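Local coordinates for protein nicotinate-nucleotide diphosphorylase (Carboxylating) (Streptococcus pyogenes GA06023, PDB 5HUO) that catalyses the conversion of quinolinate and 5-phosphoribosyl 1-diphosphate to nicotinate mononucleotide, carbon dioxide and diphosphate in NAD(+) biosynthesis, at residues D32-I38 with L172-Y176; K159-R164 with Y184-L190; S191-K197 with K222-E227. One frame throughout, in Å; residues are numbered along the deposited sequence.

Contact 1 (D32-I38 with L172-Y176); sequences DLTPFQI and LFEKY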
loop_
_atom_site.group_PDB
_atom_site.type_symbol
_atom_site.label_atom_id
_atom_site.label_comp_id
_atom_site.label_asym_id
_atom_site.label_seq_id
_atom_site.Cartn_x
_atom_site.Cartn_y
_atom_site.Cartn_z
ATOM N N ASP A 32 -4.093 -19.253 -18.059
ATOM C CA ASP A 32 -4.036 -19.302 -16.600
ATOM C C ASP A 32 -3.738 -17.960 -15.930
ATOM O O ASP A 32 -3.214 -17.057 -16.562
ATOM C CB ASP A 32 -2.990 -20.309 -16.149
ATOM C CG ASP A 32 -3.431 -21.087 -14.933
ATOM O OD1 ASP A 32 -4.258 -20.576 -14.097
ATOM O OD2 ASP A 32 -2.943 -22.218 -14.820
ATOM N N LEU A 33 -4.078 -17.832 -14.664
ATOM C CA LEU A 33 -3.786 -16.618 -13.912
ATOM C C LEU A 33 -2.331 -16.598 -13.445
ATOM O O LEU A 33 -1.831 -17.615 -13.004
ATOM C CB LEU A 33 -4.715 -16.496 -12.694
ATOM C CG LEU A 33 -6.180 -16.215 -12.991
ATOM C CD1 LEU A 33 -6.971 -16.136 -11.706
ATOM C CD2 LEU A 33 -6.346 -14.938 -13.798
ATOM N N THR A 34 -1.682 -15.437 -13.549
ATOM C CA THR A 34 -0.248 -15.247 -13.258
ATOM C C THR A 34 0.050 -14.699 -11.876
ATOM O O THR A 34 -0.790 -14.076 -11.278
ATOM C CB THR A 34 0.430 -14.323 -14.296
ATOM O OG1 THR A 34 -0.029 -12.983 -14.153
ATOM C CG2 THR A 34 0.121 -14.742 -15.688
ATOM N N PRO A 35 1.257 -14.906 -11.344
ATOM C CA PRO A 35 1.478 -14.366 -9.968
ATOM C C PRO A 35 1.359 -12.865 -9.879
ATOM O O PRO A 35 0.867 -12.328 -8.906
ATOM C CB PRO A 35 2.910 -14.765 -9.671
ATOM C CG PRO A 35 3.058 -16.038 -10.405
ATOM C CD PRO A 35 2.365 -15.821 -11.709
ATOM N N PHE A 36 1.812 -12.184 -10.902
ATOM C CA PHE A 36 1.629 -10.755 -10.947
ATOM C C PHE A 36 0.174 -10.326 -10.705
ATOM O O PHE A 36 -0.114 -9.313 -10.050
ATOM C CB PHE A 36 2.036 -10.222 -12.295
ATOM C CG PHE A 36 1.609 -8.810 -12.481
ATOM C CD1 PHE A 36 2.348 -7.792 -11.899
ATOM C CD2 PHE A 36 0.424 -8.503 -13.200
ATOM C CE1 PHE A 36 1.936 -6.481 -12.048
ATOM C CE2 PHE A 36 0.007 -7.212 -13.357
ATOM C CZ PHE A 36 0.757 -6.188 -12.752
ATOM N N GLN A 37 -0.732 -11.060 -11.312
ATOM C CA GLN A 37 -2.132 -10.774 -11.187
ATOM C C GLN A 37 -2.702 -11.114 -9.842
ATOM O O GLN A 37 -3.597 -10.417 -9.354
ATOM C CB GLN A 37 -2.913 -11.579 -12.189
ATOM C CG GLN A 37 -3.007 -11.023 -13.584
ATOM C CD GLN A 37 -3.698 -11.980 -14.551
ATOM O OE1 GLN A 37 -3.323 -13.119 -14.665
ATOM N NE2 GLN A 37 -4.694 -11.486 -15.285
ATOM N N ILE A 38 -2.230 -12.200 -9.222
ATOM C CA ILE A 38 -2.942 -12.764 -7.998
ATOM C C ILE A 38 -2.249 -12.610 -6.656
ATOM O O ILE A 38 -2.880 -12.578 -5.630
ATOM C CB ILE A 38 -3.317 -14.236 -8.201
ATOM C CG1 ILE A 38 -2.053 -15.094 -8.250
ATOM C CG2 ILE A 38 -4.099 -14.419 -9.463
ATOM C CD1 ILE A 38 -2.327 -16.582 -8.337
ATOM N N LEU A 172 -11.459 -10.377 -11.489
ATOM C CA LEU A 172 -10.488 -11.086 -12.264
ATOM C C LEU A 172 -10.586 -12.594 -12.143
ATOM O O LEU A 172 -10.432 -13.326 -13.134
ATOM C CB LEU A 172 -9.116 -10.671 -11.764
ATOM C CG LEU A 172 -7.924 -11.176 -12.506
ATOM C CD1 LEU A 172 -7.868 -10.461 -13.874
ATOM C CD2 LEU A 172 -6.717 -10.820 -11.706
ATOM N N PHE A 173 -10.768 -13.049 -10.925
ATOM C CA PHE A 173 -10.713 -14.486 -10.596
ATOM C C PHE A 173 -12.018 -15.112 -11.063
ATOM O O PHE A 173 -12.043 -16.212 -11.603
ATOM C CB PHE A 173 -10.557 -14.754 -9.080
ATOM C CG PHE A 173 -9.245 -14.321 -8.482
ATOM C CD1 PHE A 173 -9.025 -13.035 -8.117
ATOM C CD2 PHE A 173 -8.261 -15.212 -8.220
ATOM C CE1 PHE A 173 -7.810 -12.634 -7.570
ATOM C CE2 PHE A 173 -7.046 -14.812 -7.701
ATOM C CZ PHE A 173 -6.813 -13.517 -7.381
ATOM N N GLU A 174 -13.097 -14.413 -10.844
ATOM C CA GLU A 174 -14.421 -14.892 -11.233
ATOM C C GLU A 174 -14.552 -14.918 -12.743
ATOM O O GLU A 174 -15.058 -15.849 -13.312
ATOM C CB GLU A 174 -15.506 -14.053 -10.575
ATOM C CG GLU A 174 -15.434 -14.184 -9.052
ATOM C CD GLU A 174 -16.553 -13.479 -8.317
ATOM O OE1 GLU A 174 -17.182 -12.519 -8.869
ATOM O OE2 GLU A 174 -16.828 -13.873 -7.162
ATOM N N LYS A 175 -14.018 -13.918 -13.406
ATOM C CA LYS A 175 -14.063 -13.878 -14.877
ATOM C C LYS A 175 -13.337 -15.099 -15.393
ATOM O O LYS A 175 -13.727 -15.688 -16.399
ATOM C CB LYS A 175 -13.442 -12.596 -15.409
ATOM C CG LYS A 175 -14.281 -11.363 -15.056
ATOM C CD LYS A 175 -15.250 -10.975 -16.173
ATOM C CE LYS A 175 -16.229 -9.916 -15.695
ATOM N NZ LYS A 175 -17.120 -9.430 -16.780
ATOM N N TYR A 176 -12.224 -15.432 -14.746
ATOM C CA TYR A 176 -11.385 -16.525 -15.196
ATOM C C TYR A 176 -12.206 -17.821 -15.081
ATOM O O TYR A 176 -12.229 -18.625 -16.020
ATOM C CB TYR A 176 -10.071 -16.595 -14.377
ATOM C CG TYR A 176 -9.286 -17.880 -14.543
ATOM C CD1 TYR A 176 -8.607 -18.167 -15.729
ATOM C CD2 TYR A 176 -9.275 -18.848 -13.524
ATOM C CE1 TYR A 176 -7.927 -19.371 -15.897
ATOM C CE2 TYR A 176 -8.550 -20.018 -13.679
ATOM C CZ TYR A 176 -7.901 -20.280 -14.893
ATOM O OH TYR A 176 -7.263 -21.464 -15.074
#
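Leu33 lies over one face of the Tyr176 ring, its CG 4.1 Å from the ring centroid in a CH-pi contact displaced toward the rim. Tyr176 presents that face because its CG stands anti to the backbone N (chi1 166°), which swings the ring from helix 171-180 toward the 32-38 loop. Beyond the ring, CD1 of Leu33 reaches Phe173 CD2 at 3.8 Å, and CD2 faces Leu172, 4.3 Å from its CG. One turn into helix 35-49, Ile38 crosses the Phe173 side chain at about a right angle, its CG2 branch 3.5 Å from Phe173 CE2. Gln37 lies across Leu172, with NE2 3.6 Å from CD1 of that leucine.

The polar groups round this patch find their hydrogen-bond partners within segment 32-38 or beyond the contact. Asp32 OD1 comes within 3.3 Å of Tyr176 OH, but the phenol is hydrogen-bonded to Asp105, and the same OD1 takes the N-H of Leu33 and is hydrogen-bonded to Thr83 OG1. At the helix start Thr34 is the N-cap; its N-H runs almost straight (173°) to Gln37 OE1, in the carbonyl plane of that amide. With OE1 so engaged, NE2 of the same amide bonds to Ser52 O of the second subunit. No hydrogen bond joins the two segments, so the N-terminal arm and helix 171-180 meet mainly through hydrocarbon and ring surfaces, whereas the directional bonds tie the arm to its own helix, to other parts of the chain and to the neighbouring subunit.

Contact 2 (K159-R164 with Y184-L190); sequences KVFDTR and YNHRFNL. With SO4 (sulfate ion), chain J.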
loop_
_atom_site.group_PDB
_atom_site.type_symbol
_atom_site.label_atom_id
_atom_site.label_comp_id
_atom_site.label_asym_id
_atom_site.label_seq_id
_atom_site.Cartn_x
_atom_site.Cartn_y
_atom_site.Cartn_z
ATOM N N LYS A 159 -23.351 -18.226 -27.157
ATOM C CA LYS A 159 -22.367 -18.158 -26.093
ATOM C C LYS A 159 -22.980 -17.676 -24.799
ATOM O O LYS A 159 -23.951 -16.908 -24.782
ATOM C CB LYS A 159 -21.210 -17.247 -26.490
ATOM C CG LYS A 159 -20.347 -17.833 -27.559
ATOM C CD LYS A 159 -19.367 -16.812 -28.123
ATOM C CE LYS A 159 -18.356 -17.474 -29.052
ATOM N NZ LYS A 159 -18.974 -18.041 -30.284
ATOM N N VAL A 160 -22.352 -18.091 -23.722
ATOM C CA VAL A 160 -22.780 -17.681 -22.394
ATOM C C VAL A 160 -21.786 -16.694 -21.763
ATOM O O VAL A 160 -20.638 -17.023 -21.539
ATOM C CB VAL A 160 -22.955 -18.875 -21.476
ATOM C CG1 VAL A 160 -23.285 -18.396 -20.060
ATOM C CG2 VAL A 160 -24.028 -19.783 -21.995
ATOM N N PHE A 161 -22.264 -15.483 -21.478
ATOM C CA PHE A 161 -21.418 -14.355 -21.001
ATOM C C PHE A 161 -21.727 -13.987 -19.569
ATOM O O PHE A 161 -22.829 -14.205 -19.069
ATOM C CB PHE A 161 -21.629 -13.121 -21.825
ATOM C CG PHE A 161 -20.767 -13.047 -23.039
ATOM C CD1 PHE A 161 -20.907 -13.950 -24.052
ATOM C CD2 PHE A 161 -19.851 -12.032 -23.195
ATOM C CE1 PHE A 161 -20.134 -13.869 -25.202
ATOM C CE2 PHE A 161 -19.079 -11.930 -24.346
ATOM C CZ PHE A 161 -19.210 -12.859 -25.357
ATOM N N ASP A 162 -20.715 -13.491 -18.894
ATOM C CA ASP A 162 -20.860 -13.007 -17.537
ATOM C C ASP A 162 -21.155 -11.516 -17.525
ATOM O O ASP A 162 -21.477 -10.919 -18.546
ATOM C CB ASP A 162 -19.623 -13.345 -16.715
ATOM C CG ASP A 162 -18.357 -12.824 -17.315
ATOM O OD1 ASP A 162 -18.372 -11.805 -18.024
ATOM O OD2 ASP A 162 -17.305 -13.469 -17.096
ATOM N N THR A 163 -21.030 -10.904 -16.363
ATOM C CA THR A 163 -21.447 -9.494 -16.138
ATOM C C THR A 163 -20.492 -8.800 -15.153
ATOM O O THR A 163 -19.448 -9.348 -14.789
ATOM C CB THR A 163 -22.869 -9.446 -15.518
ATOM O OG1 THR A 163 -22.864 -10.082 -14.232
ATOM C CG2 THR A 163 -23.874 -10.135 -16.391
ATOM N N ARG A 164 -20.882 -7.619 -14.701
ATOM C CA ARG A 164 -20.143 -6.909 -13.668
ATOM C C ARG A 164 -20.689 -7.167 -12.308
ATOM O O ARG A 164 -20.366 -6.482 -11.355
ATOM C CB ARG A 164 -20.136 -5.421 -13.938
ATOM C CG ARG A 164 -19.061 -5.011 -14.923
ATOM C CD ARG A 164 -19.311 -3.615 -15.500
ATOM N NE ARG A 164 -19.389 -2.571 -14.467
ATOM C CZ ARG A 164 -20.475 -1.850 -14.239
ATOM N NH1 ARG A 164 -21.622 -2.044 -14.941
ATOM N NH2 ARG A 164 -20.454 -0.936 -13.326
ATOM N N TYR A 184 -17.864 -17.110 -21.495
ATOM C CA TYR A 184 -17.120 -15.963 -22.059
ATOM C C TYR A 184 -17.240 -14.734 -21.178
ATOM O O TYR A 184 -18.201 -14.533 -20.463
ATOM C CB TYR A 184 -17.620 -15.661 -23.471
ATOM C CG TYR A 184 -17.251 -16.732 -24.440
ATOM C CD1 TYR A 184 -17.979 -17.920 -24.506
ATOM C CD2 TYR A 184 -16.152 -16.591 -25.276
ATOM C CE1 TYR A 184 -17.594 -18.938 -25.338
ATOM C CE2 TYR A 184 -15.776 -17.601 -26.144
ATOM C CZ TYR A 184 -16.495 -18.765 -26.167
ATOM O OH TYR A 184 -16.142 -19.746 -27.051
ATOM N N ASN A 185 -16.278 -13.841 -21.366
ATOM C CA ASN A 185 -16.225 -12.572 -20.614
ATOM C C ASN A 185 -16.824 -11.393 -21.330
ATOM O O ASN A 185 -16.460 -11.035 -22.451
ATOM C CB ASN A 185 -14.784 -12.250 -20.219
ATOM C CG ASN A 185 -14.184 -13.275 -19.239
ATOM O OD1 ASN A 185 -14.898 -13.868 -18.415
ATOM N ND2 ASN A 185 -12.905 -13.467 -19.314
ATOM N N HIS A 186 -17.675 -10.704 -20.601
ATOM C CA HIS A 186 -18.167 -9.411 -21.046
ATOM C C HIS A 186 -17.094 -8.395 -20.655
ATOM O O HIS A 186 -16.095 -8.744 -20.045
ATOM C CB HIS A 186 -19.517 -9.135 -20.365
ATOM C CG HIS A 186 -20.441 -8.293 -21.177
ATOM N ND1 HIS A 186 -20.081 -7.056 -21.662
ATOM C CD2 HIS A 186 -21.689 -8.530 -21.637
ATOM C CE1 HIS A 186 -21.058 -6.573 -22.402
ATOM N NE2 HIS A 186 -22.042 -7.453 -22.413
ATOM N N ARG A 187 -17.315 -7.119 -20.883
ATOM C CA ARG A 187 -16.418 -6.087 -20.352
ATOM C C ARG A 187 -16.148 -6.250 -18.888
ATOM O O ARG A 187 -17.047 -6.642 -18.082
ATOM C CB ARG A 187 -16.973 -4.705 -20.604
ATOM C CG ARG A 187 -18.220 -4.358 -19.833
ATOM C CD ARG A 187 -18.717 -2.976 -20.197
ATOM N NE ARG A 187 -19.907 -2.642 -19.408
ATOM C CZ ARG A 187 -20.299 -1.408 -19.123
ATOM N NH1 ARG A 187 -19.603 -0.366 -19.546
ATOM N NH2 ARG A 187 -21.388 -1.210 -18.397
ATOM N N PHE A 188 -14.911 -6.039 -18.548
ATOM C CA PHE A 188 -14.431 -6.088 -17.202
ATOM C C PHE A 188 -14.892 -4.939 -16.332
ATOM O O PHE A 188 -14.783 -4.958 -15.116
ATOM C CB PHE A 188 -12.926 -5.926 -17.235
ATOM C CG PHE A 188 -12.245 -6.399 -16.000
ATOM C CD1 PHE A 188 -12.081 -7.737 -15.751
ATOM C CD2 PHE A 188 -11.860 -5.486 -15.041
ATOM C CE1 PHE A 188 -11.494 -8.140 -14.581
ATOM C CE2 PHE A 188 -11.328 -5.882 -13.837
ATOM C CZ PHE A 188 -11.121 -7.216 -13.612
ATOM N N ASN A 189 -15.290 -3.872 -16.976
ATOM C CA ASN A 189 -15.198 -2.546 -16.402
ATOM C C ASN A 189 -16.128 -1.561 -16.989
ATOM O O ASN A 189 -16.546 -1.725 -18.099
ATOM C CB ASN A 189 -13.831 -2.024 -16.780
ATOM C CG ASN A 189 -13.085 -1.626 -15.619
ATOM O OD1 ASN A 189 -13.655 -1.512 -14.580
ATOM N ND2 ASN A 189 -11.808 -1.446 -15.749
ATOM N N LEU A 190 -16.278 -0.439 -16.318
ATOM C CA LEU A 190 -16.934 0.742 -16.941
ATOM C C LEU A 190 -16.027 1.468 -17.936
ATOM O O LEU A 190 -16.512 2.196 -18.753
ATOM C CB LEU A 190 -17.410 1.751 -15.898
ATOM C CG LEU A 190 -18.561 1.241 -15.036
ATOM C CD1 LEU A 190 -18.846 2.184 -13.891
ATOM C CD2 LEU A 190 -19.815 1.026 -15.876
HETATM S S SO4 J . -22.563 -5.147 -17.540
HETATM O O1 SO4 J . -23.590 -6.001 -18.193
HETATM O O2 SO4 J . -21.230 -5.783 -17.675
HETATM O O3 SO4 J . -22.432 -3.791 -18.104
HETATM O O4 SO4 J . -22.996 -5.003 -16.149
#
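With Phe161 CG anti to its carbonyl carbon (chi1 -87°), the ring turns one face to Tyr184, whose CB stands over it 3.7 Å from the centroid. Arg187 is set differently: CG lies between the backbone N and carbonyl carbon (chi1 68°), and the chain then runs extended to NE, carrying the guanidinium to the sulfate. The Phe161 and Tyr184 rings are nearly parallel but slid apart, and Phe161 also turns an edge toward the face of His186 in an offset edge-to-face pair. The aliphatic chain of Lys159 lies over the Tyr184 ring, CD being 3.9 Å from the centroid and above its centre.

Backbones join in a single bridge: Tyr184 N gives its hydrogen to Val160 O at 2.8 Å, and Tyr184 O accepts from Asp162 N at 3.1 Å. Asp162 OD1 then takes the N-H of His186 on its syn side, at 2.9 Å and nearly straight (173°). Arg187 grips sulfate O3 edge-on through NE and NH2, the latter at 2.8 Å, while the bond from Arg164 NH1 to O4 is weak. Leu190 CD2 covers one face of the Arg164 guanidinium, 3.3 Å from NH2, which forms a salt bridge with Asp49 of the third subunit. The sulfate, probably from the crystallisation liquor, is consistent with an anion-binding pocket; by analogy with relatives, His186, Arg187 and Arg164 probably line the quinolinate site.

Strand 159-161 pairs through its backbone with strand 289-291, and Tyr184 packs on Arg179 of helix 171-180.

Contact 3 (S191-K197 with K222-E227); sequences SDAIMLK and KMVEVE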
loop_
_atom_site.group_PDB
_atom_site.type_symbol
_atom_site.label_atom_id
_atom_site.label_comp_id
_atom_site.label_asym_id
_atom_site.label_seq_id
_atom_site.Cartn_x
_atom_site.Cartn_y
_atom_site.Cartn_z
ATOM N N SER A 191 -14.734 1.195 -17.853
ATOM C CA SER A 191 -13.726 1.760 -18.740
ATOM C C SER A 191 -13.476 0.960 -20.015
ATOM O O SER A 191 -12.954 1.438 -20.945
ATOM C CB SER A 191 -12.402 1.911 -17.983
ATOM O OG SER A 191 -12.520 2.795 -16.884
ATOM N N ASP A 192 -13.837 -0.295 -20.015
ATOM C CA ASP A 192 -13.569 -1.256 -21.125
ATOM C C ASP A 192 -14.322 -0.983 -22.386
ATOM O O ASP A 192 -13.852 -1.219 -23.472
ATOM C CB ASP A 192 -14.041 -2.657 -20.692
ATOM C CG ASP A 192 -12.947 -3.510 -20.258
ATOM O OD1 ASP A 192 -11.749 -3.131 -20.417
ATOM O OD2 ASP A 192 -13.266 -4.623 -19.784
ATOM N N ALA A 193 -15.578 -0.641 -22.206
ATOM C CA ALA A 193 -16.508 -0.608 -23.310
ATOM C C ALA A 193 -17.664 0.215 -22.906
ATOM O O ALA A 193 -17.912 0.431 -21.742
ATOM C CB ALA A 193 -16.995 -2.020 -23.685
ATOM N N ILE A 194 -18.442 0.606 -23.878
ATOM C CA ILE A 194 -19.564 1.501 -23.610
ATOM C C ILE A 194 -20.834 0.688 -23.602
ATOM O O ILE A 194 -21.062 -0.121 -24.510
ATOM C CB ILE A 194 -19.622 2.616 -24.642
ATOM C CG1 ILE A 194 -18.486 3.584 -24.346
ATOM C CG2 ILE A 194 -21.002 3.295 -24.621
ATOM C CD1 ILE A 194 -18.488 4.823 -25.209
ATOM N N MET A 195 -21.641 0.899 -22.574
ATOM C CA MET A 195 -22.965 0.336 -22.577
ATOM C C MET A 195 -23.992 1.383 -22.189
ATOM O O MET A 195 -23.991 1.913 -21.100
ATOM C CB MET A 195 -23.079 -0.900 -21.693
ATOM C CG MET A 195 -24.370 -1.677 -22.001
ATOM S SD MET A 195 -24.628 -3.132 -20.981
ATOM C CE MET A 195 -23.064 -4.012 -21.218
ATOM N N LEU A 196 -24.878 1.644 -23.135
ATOM C CA LEU A 196 -25.930 2.645 -22.996
ATOM C C LEU A 196 -27.145 1.881 -22.563
ATOM O O LEU A 196 -27.731 1.120 -23.318
ATOM C CB LEU A 196 -26.198 3.377 -24.305
ATOM C CG LEU A 196 -24.971 4.128 -24.814
ATOM C CD1 LEU A 196 -25.183 4.483 -26.277
ATOM C CD2 LEU A 196 -24.641 5.355 -23.999
ATOM N N LYS A 197 -27.494 2.122 -21.318
ATOM C CA LYS A 197 -28.596 1.459 -20.633
ATOM C C LYS A 197 -29.923 2.262 -20.752
ATOM O O LYS A 197 -29.999 3.292 -21.418
ATOM C CB LYS A 197 -28.192 1.194 -19.165
ATOM C CG LYS A 197 -26.756 0.694 -18.987
ATOM C CD LYS A 197 -26.489 0.258 -17.554
ATOM C CE LYS A 197 -25.223 -0.604 -17.429
ATOM N NZ LYS A 197 -25.449 -2.063 -17.653
ATOM N N LYS A 222 -13.428 1.951 -28.541
ATOM C CA LYS A 222 -14.433 1.337 -27.657
ATOM C C LYS A 222 -15.636 0.749 -28.411
ATOM O O LYS A 222 -16.267 1.447 -29.196
ATOM C CB LYS A 222 -15.027 2.377 -26.688
ATOM C CG LYS A 222 -14.031 3.093 -25.782
ATOM C CD LYS A 222 -13.635 2.240 -24.629
ATOM C CE LYS A 222 -12.682 2.992 -23.739
ATOM N NZ LYS A 222 -11.360 2.345 -23.715
ATOM N N MET A 223 -15.957 -0.518 -28.143
ATOM C CA MET A 223 -17.228 -1.106 -28.579
ATOM C C MET A 223 -18.372 -0.423 -27.885
ATOM O O MET A 223 -18.235 0.101 -26.773
ATOM C CB MET A 223 -17.334 -2.567 -28.246
ATOM C CG MET A 223 -16.365 -3.417 -29.059
ATOM S SD MET A 223 -16.605 -3.387 -30.879
ATOM C CE MET A 223 -15.735 -4.907 -31.416
ATOM N N VAL A 224 -19.494 -0.332 -28.582
ATOM C CA VAL A 224 -20.674 0.331 -28.052
ATOM C C VAL A 224 -21.801 -0.633 -28.102
ATOM O O VAL A 224 -22.109 -1.230 -29.152
ATOM C CB VAL A 224 -21.053 1.595 -28.838
ATOM C CG1 VAL A 224 -22.405 2.141 -28.396
ATOM C CG2 VAL A 224 -20.025 2.680 -28.620
ATOM N N GLU A 225 -22.455 -0.725 -26.965
ATOM C CA GLU A 225 -23.634 -1.572 -26.790
ATOM C C GLU A 225 -24.797 -0.729 -26.270
ATOM O O GLU A 225 -24.598 0.244 -25.573
ATOM C CB GLU A 225 -23.341 -2.728 -25.818
ATOM C CG GLU A 225 -24.500 -3.678 -25.610
ATOM C CD GLU A 225 -24.146 -4.961 -24.853
ATOM O OE1 GLU A 225 -22.978 -5.215 -24.570
ATOM O OE2 GLU A 225 -25.063 -5.738 -24.541
ATOM N N VAL A 226 -26.013 -1.134 -26.638
ATOM C CA VAL A 226 -27.234 -0.483 -26.151
ATOM C C VAL A 226 -28.215 -1.493 -25.633
ATOM O O VAL A 226 -28.524 -2.455 -26.338
ATOM C CB VAL A 226 -27.989 0.245 -27.264
ATOM C CG1 VAL A 226 -29.273 0.823 -26.712
ATOM C CG2 VAL A 226 -27.166 1.348 -27.837
ATOM N N GLU A 227 -28.750 -1.217 -24.446
ATOM C CA GLU A 227 -29.878 -1.990 -23.879
ATOM C C GLU A 227 -31.197 -1.451 -24.364
ATOM O O GLU A 227 -31.475 -0.283 -24.225
ATOM C CB GLU A 227 -29.916 -1.957 -22.353
ATOM C CG GLU A 227 -28.643 -2.420 -21.635
ATOM C CD GLU A 227 -28.775 -2.394 -20.109
ATOM O OE1 GLU A 227 -29.794 -1.814 -19.595
ATOM O OE2 GLU A 227 -27.857 -2.964 -19.444
HETATM O O HOH W 1 -14.468 -1.888 -26.335
#
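Two neighbouring parallel strands of the C-terminal alpha/beta-barrel domain meet here, strands 194-196 and 224-228, joined in a beta-alpha-beta crossover by helices 198-204 and 207-217. Four backbone bonds zip them together. Ile194 N donates to Met223 O and Ile194 O accepts from Glu225 N, both at 2.9 Å; Leu196 repeats the pattern, its N bonding almost straight (176°) to Glu225 O and its O taking the N-H of Glu227.

On one face Ile194 and Val224 lie side by side, CB to CG2 4.0 Å apart, and Leu196 brings CD1 against Val226 CG2; helix 207-217 covers this face. Met195 and Glu225 point together to the other face. There the Met195 chain, bent at chi3 (-53°), sets CE 3.6 Å from Glu225 OE1, and its SD meets Glu227 OE2. That carboxylate oxygen is also held in a salt bridge by Lys197 NZ at 3.1 Å, the ammonium approaching from above the carboxylate plane. The Met195 side chain also comes about 3 Å from the sulfate at its nearest atoms, and Lys197 NZ makes a long, weak ion pair with that anion.

Near Ala193 and Lys222 a water spans the gap: it accepts the N-H of Met223 at 2.7 Å and donates to Asp192 O at 3.0 Å.

The three contacts follow one another, with contact 2 in the middle: centres are about 15 Å apart between contacts 1 and 2, and about 12 Å between contacts 2 and 3. Lys175, from the helix of contact 1, joins the first pair through a salt bridge from NZ to Asp162 OD1 at 3.0 Å and a probable hydrogen bond from NZ to Arg187 O at 3.1 Å. The second pair is held by a probable hydrogen bond from Arg187 NH1 to Ala193 O at 2.9 Å, with His186 packed on Met195 and Glu225. The sulfate sits between contacts 2 and 3, in what is probably the substrate pocket; contact 1 lies farther off. Contacts 1 and 2 both touch the second subunit, contacts 2 and 3 both the third.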